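Local structure of protein TASOR (6SWG) at residues V9-Y13 with V35-F40. The protein is a component of the HUSH complex, which maintains epigenetic transcriptional silencing at loci rich in H3K9me3 by promoting recruitment of SETDB1 and MORC2. Residues are numbered along the deposited sequence; the frame is centred on the assembly and turned at random.
Sequences VLGEY and VSTPIF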
loop_
_atom_site.group_PDB
_atom_site.type_symbol
_atom_site.label_atom_id
_atom_site.label_comp_id
_atom_site.label_asym_id
_atom_site.label_seq_id
_atom_site.Cartn_x
_atom_site.Cartn_y
_atom_site.Cartn_z
ATOM N N VAL C 9 13.211 -2.423 2.486
ATOM C CA VAL C 9 12.466 -1.260 2.010
ATOM C C VAL C 9 13.192 0.039 2.362
ATOM O O VAL C 9 13.338 0.936 1.524
ATOM C CB VAL C 9 11.045 -1.291 2.584
ATOM C CG1 VAL C 9 10.389 -0.049 2.125
ATOM C CG2 VAL C 9 10.279 -2.531 2.050
ATOM N N LEU C 10 13.656 0.159 3.598
ATOM C CA LEU C 10 14.425 1.335 3.981
ATOM C C LEU C 10 15.683 1.471 3.145
ATOM O O LEU C 10 16.079 2.598 2.823
ATOM C CB LEU C 10 14.820 1.259 5.447
ATOM C CG LEU C 10 13.681 1.299 6.454
ATOM C CD1 LEU C 10 14.243 1.277 7.848
ATOM C CD2 LEU C 10 12.807 2.530 6.219
ATOM N N GLY C 11 16.328 0.340 2.791
ATOM C CA GLY C 11 17.546 0.423 2.005
ATOM C C GLY C 11 17.236 0.928 0.622
ATOM O O GLY C 11 17.940 1.800 0.090
ATOM N N GLU C 12 16.137 0.432 0.043
ATOM C CA GLU C 12 15.702 0.970 -1.244
ATOM C C GLU C 12 15.419 2.466 -1.128
ATOM O O GLU C 12 15.792 3.246 -2.011
ATOM C CB GLU C 12 14.477 0.216 -1.737
ATOM C CG GLU C 12 14.709 -1.258 -2.066
ATOM C CD GLU C 12 15.556 -1.486 -3.278
ATOM O OE1 GLU C 12 15.633 -0.607 -4.199
ATOM O OE2 GLU C 12 16.178 -2.572 -3.331
ATOM N N TYR C 13 14.784 2.900 -0.027
ATOM C CA TYR C 13 14.418 4.302 0.022
ATOM C C TYR C 13 15.668 5.156 0.136
ATOM O O TYR C 13 15.761 6.217 -0.489
ATOM C CB TYR C 13 13.448 4.615 1.153
ATOM C CG TYR C 13 12.988 6.065 1.098
ATOM C CD1 TYR C 13 13.584 7.035 1.897
ATOM C CD2 TYR C 13 11.982 6.481 0.209
ATOM C CE1 TYR C 13 13.185 8.367 1.829
ATOM C CE2 TYR C 13 11.578 7.822 0.143
ATOM C CZ TYR C 13 12.181 8.743 0.955
ATOM O OH TYR C 13 11.762 10.037 0.897
ATOM N N VAL C 35 11.091 14.717 3.247
ATOM C CA VAL C 35 10.146 13.619 3.379
ATOM C C VAL C 35 10.727 12.610 4.356
ATOM O O VAL C 35 11.870 12.171 4.207
ATOM C CB VAL C 35 9.867 12.974 2.015
ATOM C CG1 VAL C 35 8.729 11.980 2.142
ATOM C CG2 VAL C 35 9.547 14.035 0.983
ATOM N N SER C 36 9.940 12.225 5.348
ATOM C CA SER C 36 10.406 11.290 6.353
ATOM C C SER C 36 10.638 9.915 5.748
ATOM O O SER C 36 10.130 9.574 4.661
ATOM C CB SER C 36 9.393 11.192 7.480
ATOM O OG SER C 36 8.083 11.520 7.009
ATOM N N THR C 37 11.480 9.119 6.431
ATOM C CA THR C 37 11.718 7.806 5.852
ATOM C C THR C 37 10.523 6.885 6.103
ATOM O O THR C 37 9.811 7.020 7.100
ATOM C CB THR C 37 12.979 7.162 6.421
ATOM O OG1 THR C 37 12.789 6.853 7.805
ATOM C CG2 THR C 37 14.168 8.092 6.290
ATOM N N PRO C 38 10.292 5.925 5.227
ATOM C CA PRO C 38 9.101 5.082 5.379
ATOM C C PRO C 38 9.039 4.391 6.741
ATOM O O PRO C 38 10.053 4.234 7.437
ATOM C CB PRO C 38 9.224 4.072 4.230
ATOM C CG PRO C 38 10.537 4.277 3.636
ATOM C CD PRO C 38 11.058 5.606 4.004
ATOM N N ILE C 39 7.801 3.990 7.115
ATOM C CA ILE C 39 7.470 3.428 8.424
ATOM C C ILE C 39 6.423 2.338 8.239
ATOM O O ILE C 39 5.632 2.369 7.292
ATOM C CB ILE C 39 6.962 4.524 9.386
ATOM C CG1 ILE C 39 5.714 5.212 8.808
ATOM C CG2 ILE C 39 8.072 5.544 9.661
ATOM C CD1 ILE C 39 5.069 6.252 9.730
ATOM N N PHE C 40 6.398 1.373 9.156
ATOM C CA PHE C 40 5.555 0.192 8.995
ATOM C C PHE C 40 4.775 -0.099 10.279
ATOM O O PHE C 40 4.930 -1.151 10.903
ATOM C CB PHE C 40 6.418 -1.010 8.574
ATOM C CG PHE C 40 7.354 -0.700 7.452
ATOM C CD1 PHE C 40 6.934 -0.801 6.133
ATOM C CD2 PHE C 40 8.661 -0.262 7.718
ATOM C CE1 PHE C 40 7.802 -0.457 5.082
ATOM C CE2 PHE C 40 9.538 0.073 6.686
ATOM C CZ PHE C 40 9.108 -0.027 5.358
#
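One face of the Tyr13 ring is covered by Pro38, and the Phe40 ring turns its edge to Val9 and Leu10. Pro38 CD lies 3.8 Å from the centroid of the tyrosine ring and 25° off its normal, a CH-pi contact displaced toward the rim at CG and CD1. Pro38 CG and CD both lie 3.8 Å from Tyr13 CB, so the pyrrolidine ring meets the root of the tyrosine as well as its face. With CG anti to the backbone N (chi1 -175°), the tyrosine runs alongside segment 35-40 from Pro38 back toward Val35, and its hydroxyl ends beside Val35, whose CB is 3.7 Å from Tyr13 OH; the two side chains meet nearly at right angles. Thr37 CA approaches the same ring obliquely.

At the other end, Val9 CG1 lies in the plane of the Phe40 ring, 3.5 Å from Phe40 CZ. Leu10 bridges the two rings of the loop: its CD2 is 3.9 Å from Pro38 CG and 4.1 Å from Phe40 CE2, and also rests against the Pro38 carbonyl oxygen.

In this short fragment of TASOR, segment 35-40, in the loop after helix 4-26, turns back along one side of that helix. A chain of another protein also packs here: one of its apolar side chains lies on Val9, an aromatic one on Tyr13, and an acidic side chain accepts a hydrogen bond from Ile39 N. No hydrogen bond joins the helical segment to the loop segment, so what holds the two together here is apolar and CH-pi packing, with shape fit rather than bond direction setting their position.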